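Local coordinates for protein (glyceraldehyde 3-phosphate dehydrogenase) (Sulfolobus solfataricus, PDB 1B7G) that catalyses the phosphorylating oxidation of D-glyceraldehyde 3-phosphate to 3-phospho-glyceroyl phosphate in glycolysis, using NADP in marked preference to NAD, at the interface of chains A and B. Sequence-based numbering; all coordinates share one arbitrary frame. Chains: chain A/B, Protein (glyceraldehyde 3-phosphate dehydrogenase).

Contact 1: the interface of chains A and B. Residues chain A 14-15, 18, 39, 42, 46, 271-272; chain B 263, 266-267, 269.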
ATOM      1  N   LYS A  14       7.759   6.173  12.485  1.00 26.99           N
ATOM      2  CA  LYS A  14       8.179   6.562  11.132  1.00 30.57           C
ATOM      3  C   LYS A  14       7.222   7.600  10.568  1.00 31.29           C
ATOM      4  O   LYS A  14       7.637   8.538   9.862  1.00 28.38           O
ATOM      5  CB  LYS A  14       8.389   5.352  10.246  1.00 37.27           C
ATOM      6  CG  LYS A  14       7.155   4.662   9.651  1.00 28.66           C
ATOM      7  CD  LYS A  14       7.622   3.341   9.014  1.00 30.62           C
ATOM      8  CE  LYS A  14       6.481   2.385   8.757  1.00 25.22           C
ATOM      9  NZ  LYS A  14       6.937   1.196   7.971  1.00 23.33           N
ATOM     10  N   ARG A  15       5.912   7.471  10.774  1.00 29.43           N
ATOM     11  CA  ARG A  15       4.955   8.431  10.261  1.00 23.48           C
ATOM     12  C   ARG A  15       4.950   9.711  11.123  1.00 22.57           C
ATOM     13  O   ARG A  15       4.730  10.787  10.548  1.00 22.48           O
ATOM     14  CB  ARG A  15       3.538   7.850  10.208  1.00 24.92           C
ATOM     15  CG  ARG A  15       3.437   6.589   9.368  1.00 26.03           C
ATOM     16  CD  ARG A  15       2.172   5.787   9.790  1.00 29.36           C
ATOM     17  NE  ARG A  15       1.748   5.073   8.533  1.00 24.46           N
ATOM     18  CZ  ARG A  15       2.196   3.854   8.250  1.00 22.48           C
ATOM     19  NH1 ARG A  15       3.032   3.250   9.091  1.00 28.72           N
ATOM     20  NH2 ARG A  15       1.786   3.216   7.169  1.00 22.12           N
ATOM     21  N   ASP A  18       7.924  11.676   9.678  1.00 28.29           N
ATOM     22  CA  ASP A  18       7.592  12.295   8.425  1.00 30.05           C
ATOM     23  C   ASP A  18       6.645  13.493   8.563  1.00 35.02           C
ATOM     24  O   ASP A  18       6.846  14.499   7.858  1.00 29.70           O
ATOM     25  CB  ASP A  18       7.034  11.312   7.410  1.00 33.74           C
ATOM     26  CG  ASP A  18       8.070  10.422   6.769  1.00 34.89           C
ATOM     27  OD1 ASP A  18       9.286  10.565   7.024  1.00 34.30           O
ATOM     28  OD2 ASP A  18       7.658   9.547   5.983  1.00 33.67           O
ATOM     29  N   GLU A  39      13.521  -0.677   8.195  1.00 35.40           N
ATOM     30  CA  GLU A  39      13.012   0.630   8.546  1.00 33.89           C
ATOM     31  C   GLU A  39      14.170   1.560   8.933  1.00 36.95           C
ATOM     32  O   GLU A  39      14.197   2.650   8.368  1.00 37.03           O
ATOM     33  CB  GLU A  39      11.960   0.627   9.655  1.00 30.90           C
ATOM     34  CG  GLU A  39      10.551   0.316   9.101  1.00 30.75           C
ATOM     35  CD  GLU A  39       9.677  -0.362  10.151  1.00 44.46           C
ATOM     36  OE1 GLU A  39      10.200  -1.163  10.957  1.00 38.32           O
ATOM     37  OE2 GLU A  39       8.459  -0.089  10.190  1.00 36.99           O
ATOM     38  N   ILE A  42      16.205   2.464   5.689  1.00 36.28           N
ATOM     39  CA  ILE A  42      15.478   3.463   4.918  1.00 36.38           C
ATOM     40  C   ILE A  42      15.471   4.832   5.558  1.00 36.35           C
ATOM     41  O   ILE A  42      15.607   5.833   4.820  1.00 37.66           O
ATOM     42  CB  ILE A  42      14.070   2.965   4.541  1.00 28.82           C
ATOM     43  CG1 ILE A  42      14.217   1.699   3.720  1.00 30.65           C
ATOM     44  CG2 ILE A  42      13.323   4.074   3.780  1.00 30.97           C
ATOM     45  CD1 ILE A  42      12.950   1.044   3.226  1.00 33.26           C
ATOM     46  N   ARG A  46      17.369   8.299   3.984  1.00 49.43           N
ATOM     47  CA  ARG A  46      16.723   9.584   3.808  1.00 45.65           C
ATOM     48  C   ARG A  46      17.394  10.692   4.609  1.00 45.36           C
ATOM     49  O   ARG A  46      16.836  11.793   4.703  1.00 41.64           O
ATOM     50  CB  ARG A  46      15.246   9.470   4.217  1.00 53.28           C
ATOM     51  CG  ARG A  46      14.424   8.712   3.186  1.00 42.62           C
ATOM     52  CD  ARG A  46      12.952   8.797   3.504  1.00 47.85           C
ATOM     53  NE  ARG A  46      12.519  10.168   3.783  1.00 48.22           N
ATOM     54  CZ  ARG A  46      11.515  10.441   4.621  1.00 55.16           C
ATOM     55  NH1 ARG A  46      10.860   9.461   5.243  1.00 38.27           N
ATOM     56  NH2 ARG A  46      11.166  11.704   4.826  1.00 40.68           N
ATOM     57  N   ASP A 271       0.292   9.095   0.901  1.00 29.45           N
ATOM     58  CA  ASP A 271       1.572   8.604   1.396  1.00 32.80           C
ATOM     59  C   ASP A 271       1.428   7.319   2.178  1.00 34.82           C
ATOM     60  O   ASP A 271       0.688   7.284   3.174  1.00 27.61           O
ATOM     61  CB  ASP A 271       2.229   9.681   2.274  1.00 29.10           C
ATOM     62  CG  ASP A 271       3.678   9.357   2.574  1.00 43.91           C
ATOM     63  OD1 ASP A 271       3.981   8.638   3.544  1.00 47.62           O
ATOM     64  OD2 ASP A 271       4.541   9.850   1.810  1.00 58.06           O
ATOM     65  N   ARG A 272       2.086   6.236   1.776  1.00 26.40           N
ATOM     66  CA  ARG A 272       1.987   4.952   2.452  1.00 28.54           C
ATOM     67  C   ARG A 272       0.579   4.374   2.391  1.00 28.93           C
ATOM     68  O   ARG A 272       0.263   3.417   3.112  1.00 31.90           O
ATOM     69  CB  ARG A 272       2.432   4.959   3.919  1.00 29.84           C
ATOM     70  CG  ARG A 272       3.784   5.526   4.261  1.00 24.87           C
ATOM     71  CD  ARG A 272       4.354   5.037   5.563  1.00 28.15           C
ATOM     72  NE  ARG A 272       5.771   5.299   5.749  1.00 30.75           N
ATOM     73  CZ  ARG A 272       6.327   6.478   6.016  1.00 38.68           C
ATOM     74  NH1 ARG A 272       5.566   7.554   6.115  1.00 29.69           N
ATOM     75  NH2 ARG A 272       7.646   6.585   6.221  1.00 29.49           N
TER
ATOM     76  N   GLU B 263       6.124  -3.609   2.638  1.00 24.33           N
ATOM     77  CA  GLU B 263       6.372  -2.527   3.578  1.00 28.61           C
ATOM     78  C   GLU B 263       7.589  -1.707   3.089  1.00 34.72           C
ATOM     79  O   GLU B 263       7.578  -0.494   3.193  1.00 29.37           O
ATOM     80  CB  GLU B 263       6.660  -2.982   4.992  1.00 23.84           C
ATOM     81  CG  GLU B 263       6.601  -1.931   6.075  1.00 26.95           C
ATOM     82  CD  GLU B 263       5.192  -1.391   6.339  1.00 31.41           C
ATOM     83  OE1 GLU B 263       4.193  -1.918   5.818  1.00 26.49           O
ATOM     84  OE2 GLU B 263       5.115  -0.406   7.097  1.00 32.47           O
ATOM     85  N   ARG B 266       6.421   0.654   0.580  1.00 36.25           N
ATOM     86  CA  ARG B 266       5.597   1.734   1.100  1.00 32.21           C
ATOM     87  C   ARG B 266       6.482   2.854   1.657  1.00 29.71           C
ATOM     88  O   ARG B 266       6.274   4.028   1.383  1.00 36.08           O
ATOM     89  CB  ARG B 266       4.656   1.260   2.220  1.00 26.47           C
ATOM     90  CG  ARG B 266       3.471   0.445   1.672  1.00 29.86           C
ATOM     91  CD  ARG B 266       2.748  -0.202   2.891  1.00 31.63           C
ATOM     92  NE  ARG B 266       1.758   0.734   3.437  1.00 31.14           N
ATOM     93  CZ  ARG B 266       1.203   0.622   4.643  1.00 31.63           C
ATOM     94  NH1 ARG B 266       1.552  -0.369   5.470  1.00 27.12           N
ATOM     95  NH2 ARG B 266       0.291   1.507   5.034  1.00 22.29           N
ATOM     96  N   ASP B 267       7.535   2.445   2.343  1.00 31.40           N
ATOM     97  CA  ASP B 267       8.499   3.335   2.961  1.00 29.76           C
ATOM     98  C   ASP B 267       9.449   3.981   1.948  1.00 35.24           C
ATOM     99  O   ASP B 267       9.845   5.141   2.133  1.00 31.45           O
ATOM    100  CB  ASP B 267       9.286   2.539   4.003  1.00 28.69           C
ATOM    101  CG  ASP B 267       8.403   2.315   5.254  1.00 35.38           C
ATOM    102  OD1 ASP B 267       7.250   2.785   5.226  1.00 33.84           O
ATOM    103  OD2 ASP B 267       8.876   1.670   6.193  1.00 31.24           O
ATOM    104  N   LYS B 269       8.323   4.797  -0.787  1.00 31.22           N
ATOM    105  CA  LYS B 269       7.319   5.597  -1.434  1.00 32.36           C
ATOM    106  C   LYS B 269       7.184   5.270  -2.903  1.00 33.07           C
ATOM    107  O   LYS B 269       7.120   6.151  -3.785  1.00 32.73           O
ATOM    108  CB  LYS B 269       7.499   7.106  -1.228  1.00 33.96           C
ATOM    109  CG  LYS B 269       7.661   7.637   0.142  1.00 35.49           C
ATOM    110  CD  LYS B 269       6.708   7.202   1.222  1.00 39.71           C
ATOM    111  CE  LYS B 269       7.203   7.563   2.615  1.00 37.92           C
ATOM    112  NZ  LYS B 269       7.136   9.034   2.928  1.00 32.71           N
TER
HETATM  113  O   HOH W   1       3.426   0.475   8.931  1.00 37.33           O
HETATM  114  O   HOH W   2       4.350   5.565   0.268  1.00 37.58           O
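A two-fold symmetric, charge-rich subunit interface joins two copies of this homotetrameric glyceraldehyde-3-phosphate dehydrogenase through an ion-pair network. Helix 11-21 of chain A, which starts at the NAD-binding residues of the Rossmann-type domain, meets the end of helix 258-267 of chain B. A:Lys14 takes the crowded first torsion (chi1 78°), then runs extended. Its NZ lies 2.6 Å from B:Glu263 OE2, on the anti lone pair. The same NZ meets the syn lone pair of B:Asp267 OD2 at 2.7 Å. A:Glu39 OE2 binds this ammonium from its own side, so carboxylates of both chains grip it. The guanidinium of A:Arg272 is held at its edge and on both faces. Its NE gives a straight bond (166° at H) to B:Asp267 OD1, 3.0 Å away, from above the carboxylate plane. NH1 and NH2 both grip A:Asp18 OD2, end-on. A:Lys14 CG packs on one face, and B:Lys269 CE lies 3.6 Å above the plane over the centre of the other. B:Lys269 bends at chi2 and chi4. Its NZ reaches A:Asp271 OD2 at 2.9 Å, on the syn lone pair, and A:Asp18 OD2 at 3.1 Å. A:Asp18 OD2 thus accepts from both chains, while A:Arg46 NH1 anchors OD1. B:Arg266 grips the carbonyl A:Arg272 O side-on. Its NH2 approaches nearly along the C=O axis at 2.7 Å; NE comes from above the carbonyl plane.

Contact 2: the interface of chains A and B. Residues chain A 254-255, 257, 259-260, 263-264; chain B 38-39, 171-172, 174.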
ATOM      1  N   ASP A 254     -19.005   1.389  -5.322  1.00 27.65           N
ATOM      2  CA  ASP A 254     -18.544   0.013  -5.029  1.00 28.70           C
ATOM      3  C   ASP A 254     -17.272   0.006  -4.218  1.00 28.30           C
ATOM      4  O   ASP A 254     -16.378  -0.799  -4.500  1.00 26.30           O
ATOM      5  CB  ASP A 254     -18.456  -0.804  -6.329  1.00 38.09           C
ATOM      6  CG  ASP A 254     -18.604  -2.302  -6.059  1.00 48.53           C
ATOM      7  OD1 ASP A 254     -18.955  -2.722  -4.935  1.00 50.19           O
ATOM      8  OD2 ASP A 254     -18.299  -3.082  -6.993  1.00 50.36           O
ATOM      9  N   ALA A 255     -17.149   0.809  -3.147  1.00 25.58           N
ATOM     10  CA  ALA A 255     -15.915   0.765  -2.376  1.00 20.72           C
ATOM     11  C   ALA A 255     -16.143   0.494  -0.884  1.00 26.55           C
ATOM     12  O   ALA A 255     -15.295   0.848  -0.053  1.00 26.71           O
ATOM     13  CB  ALA A 255     -15.078   2.051  -2.560  1.00 25.14           C
ATOM     14  N   ALA A 257     -15.754  -1.691   1.652  1.00 28.68           N
ATOM     15  CA  ALA A 257     -14.974  -2.841   2.134  1.00 27.59           C
ATOM     16  C   ALA A 257     -13.630  -2.273   2.556  1.00 24.21           C
ATOM     17  O   ALA A 257     -13.172  -1.324   1.843  1.00 25.04           O
ATOM     18  CB  ALA A 257     -14.943  -3.933   1.122  1.00 23.31           C
ATOM     19  N   ALA A 259     -10.628  -3.316   2.391  1.00 23.13           N
ATOM     20  CA  ALA A 259      -9.650  -3.544   1.334  1.00 26.06           C
ATOM     21  C   ALA A 259      -9.849  -2.604   0.143  1.00 22.03           C
ATOM     22  O   ALA A 259      -8.872  -2.172  -0.465  1.00 25.19           O
ATOM     23  CB  ALA A 259      -9.669  -5.030   0.875  1.00 20.61           C
ATOM     24  N   GLU A 260     -11.074  -2.268  -0.237  1.00 18.46           N
ATOM     25  CA  GLU A 260     -11.348  -1.319  -1.299  1.00 24.66           C
ATOM     26  C   GLU A 260     -10.998   0.103  -0.887  1.00 27.28           C
ATOM     27  O   GLU A 260     -10.587   0.903  -1.741  1.00 25.79           O
ATOM     28  CB  GLU A 260     -12.849  -1.388  -1.711  1.00 19.04           C
ATOM     29  CG  GLU A 260     -13.064  -2.740  -2.443  1.00 33.61           C
ATOM     30  CD  GLU A 260     -14.526  -3.092  -2.579  1.00 30.87           C
ATOM     31  OE1 GLU A 260     -15.374  -2.538  -1.816  1.00 27.71           O
ATOM     32  OE2 GLU A 260     -14.856  -3.927  -3.451  1.00 36.44           O
ATOM     33  N   GLU A 263      -7.340   0.361  -1.291  1.00 25.70           N
ATOM     34  CA  GLU A 263      -7.191   0.584  -2.693  1.00 26.50           C
ATOM     35  C   GLU A 263      -7.440   2.044  -3.087  1.00 29.51           C
ATOM     36  O   GLU A 263      -6.653   2.568  -3.863  1.00 27.18           O
ATOM     37  CB  GLU A 263      -8.098  -0.316  -3.552  1.00 22.95           C
ATOM     38  CG  GLU A 263      -7.557  -0.448  -4.971  1.00 24.95           C
ATOM     39  CD  GLU A 263      -6.377  -1.333  -5.193  1.00 26.30           C
ATOM     40  OE1 GLU A 263      -5.746  -1.908  -4.281  1.00 29.75           O
ATOM     41  OE2 GLU A 263      -5.977  -1.457  -6.381  1.00 28.49           O
ATOM     42  N   VAL A 264      -8.521   2.650  -2.642  1.00 25.23           N
ATOM     43  CA  VAL A 264      -8.793   4.059  -2.931  1.00 30.46           C
ATOM     44  C   VAL A 264      -7.578   4.923  -2.589  1.00 26.87           C
ATOM     45  O   VAL A 264      -7.184   5.793  -3.373  1.00 25.84           O
ATOM     46  CB  VAL A 264     -10.022   4.578  -2.169  1.00 27.45           C
ATOM     47  CG1 VAL A 264     -10.088   6.118  -2.188  1.00 27.80           C
ATOM     48  CG2 VAL A 264     -11.286   3.980  -2.786  1.00 23.39           C
TER
ATOM     49  N   TYR B  38     -14.981   2.993  -8.104  1.00 24.52           N
ATOM     50  CA  TYR B  38     -14.093   4.020  -7.584  1.00 32.38           C
ATOM     51  C   TYR B  38     -12.820   4.159  -8.421  1.00 32.68           C
ATOM     52  O   TYR B  38     -12.183   5.219  -8.343  1.00 31.79           O
ATOM     53  CB  TYR B  38     -13.721   3.712  -6.119  1.00 27.11           C
ATOM     54  CG  TYR B  38     -12.987   2.394  -5.972  1.00 27.77           C
ATOM     55  CD1 TYR B  38     -13.667   1.175  -5.822  1.00 28.36           C
ATOM     56  CD2 TYR B  38     -11.606   2.363  -5.983  1.00 24.38           C
ATOM     57  CE1 TYR B  38     -12.978  -0.024  -5.676  1.00 27.09           C
ATOM     58  CE2 TYR B  38     -10.915   1.172  -5.828  1.00 32.37           C
ATOM     59  CZ  TYR B  38     -11.605  -0.022  -5.673  1.00 30.38           C
ATOM     60  OH  TYR B  38     -10.866  -1.181  -5.512  1.00 27.42           O
ATOM     61  N   GLU B  39     -12.433   3.136  -9.186  1.00 30.90           N
ATOM     62  CA  GLU B  39     -11.208   3.237  -9.988  1.00 32.09           C
ATOM     63  C   GLU B  39     -11.420   4.286 -11.082  1.00 32.10           C
ATOM     64  O   GLU B  39     -10.564   5.147 -11.305  1.00 34.00           O
ATOM     65  CB  GLU B  39     -10.738   1.898 -10.575  1.00 22.04           C
ATOM     66  CG  GLU B  39      -9.979   1.080  -9.523  1.00 29.39           C
ATOM     67  CD  GLU B  39     -10.026  -0.422  -9.868  1.00 27.13           C
ATOM     68  OE1 GLU B  39     -11.078  -0.819 -10.372  1.00 30.68           O
ATOM     69  OE2 GLU B  39      -9.011  -1.059  -9.595  1.00 29.22           O
ATOM     70  N   GLN B 171      -5.358  -7.758  -3.315  1.00 27.69           N
ATOM     71  CA  GLN B 171      -5.826  -7.197  -2.051  1.00 29.90           C
ATOM     72  C   GLN B 171      -7.164  -6.501  -2.163  1.00 31.00           C
ATOM     73  O   GLN B 171      -8.026  -6.670  -1.283  1.00 35.66           O
ATOM     74  CB  GLN B 171      -4.767  -6.227  -1.557  1.00 32.00           C
ATOM     75  CG  GLN B 171      -4.887  -5.754  -0.113  1.00 44.67           C
ATOM     76  CD  GLN B 171      -3.451  -5.579   0.394  1.00 54.41           C
ATOM     77  OE1 GLN B 171      -2.563  -5.369  -0.462  1.00 78.72           O
ATOM     78  NE2 GLN B 171      -3.176  -5.679   1.667  1.00 33.46           N
ATOM     79  N   LYS B 172      -7.481  -5.873  -3.284  1.00 28.73           N
ATOM     80  CA  LYS B 172      -8.713  -5.105  -3.408  1.00 32.94           C
ATOM     81  C   LYS B 172      -9.964  -5.931  -3.642  1.00 31.11           C
ATOM     82  O   LYS B 172     -11.094  -5.485  -3.568  1.00 29.70           O
ATOM     83  CB  LYS B 172      -8.495  -4.083  -4.551  1.00 30.44           C
ATOM     84  CG  LYS B 172      -9.042  -4.590  -5.868  1.00 31.79           C
ATOM     85  CD  LYS B 172      -8.463  -3.889  -7.092  1.00 38.78           C
ATOM     86  CE  LYS B 172      -8.954  -4.627  -8.351  1.00 32.72           C
ATOM     87  NZ  LYS B 172      -8.824  -3.786  -9.571  1.00 35.81           N
ATOM     88  N   VAL B 174     -12.643  -8.587  -2.910  1.00 24.85           N
ATOM     89  CA  VAL B 174     -13.162  -9.067  -1.630  1.00 28.83           C
ATOM     90  C   VAL B 174     -14.065 -10.279  -1.779  1.00 28.70           C
ATOM     91  O   VAL B 174     -14.562 -10.781  -0.771  1.00 32.54           O
ATOM     92  CB  VAL B 174     -13.857  -7.942  -0.836  1.00 31.75           C
ATOM     93  CG1 VAL B 174     -12.848  -6.854  -0.526  1.00 22.71           C
ATOM     94  CG2 VAL B 174     -15.055  -7.431  -1.631  1.00 25.15           C
TER
HETATM   95  O   HOH W   3      -5.319  -4.723  -4.999  1.00 28.65           O
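The ring of B:Tyr38 forms the apolar centre of this patch of the two-fold subunit interface in glyceraldehyde-3-phosphate dehydrogenase. It packs against helix 258-267 of chain A and the loop before it. Its CG takes the crowded position between backbone N and carbonyl carbon (chi1 61°). A:Val264 CG2 touches B:Tyr38 CD2 at 3.6 Å. A:Ala255 CB meets B:Tyr38 CD1 at 3.7 Å, beside the carbonyl A:Asp254 O. The side chains of B:Tyr38 and A:Glu263 cross at about a right angle, and A:Glu263 CG sits at the ring edge, in plane, 3.4 Å from B:Tyr38 OH. An alanine in place of B:Tyr38 would lose the ring contacts to A:Val264, A:Ala255 and A:Glu263 and would probably loosen the packing of the helix. A second apolar spot lies farther along, where B:Val174 CG1 touches A:Ala259 CB at 3.9 Å and also A:Ala257 CB. A:Glu260 runs extended beyond CG between this spot and the tyrosine. Toward the rim, A:Glu263 bends at chi2 (75°) and lays its carboxylate on the aliphatic part of B:Lys172, with A:Glu263 CD 3.5 Å from B:Lys172 CB. The extended lysine chain carries NZ past this acid to B:Glu39 OE2, 2.7 Å away on the syn lone pair. That salt bridge probably eases the repulsion between A:Glu263 and B:Glu39, whose OE2 atoms are near but not in contact. Water 3 links the chains, lying 2.9 Å from A:Glu263 OE1 and 3.0 Å from the backbone B:Lys172 N.

The centres of contact 1 and contact 2 lie about 22 Å apart on one two-fold interface. Both use helix 258-267 and helix 38-45, with the chains exchanged. In contact 1 chain B supplies helix 258-267; in contact 2 chain A does. Glu263 takes part in both, while Glu39 pairs with a lysine of its own chain in each, so one helix copy is likely to carry both kinds of contact at once. Contact 1 supplies charge pairing, and contact 2 mainly apolar packing. Their centres are about 17 Å and 21 Å from the nucleophile A:Cys139, so a role in assembly is more likely than direct catalysis.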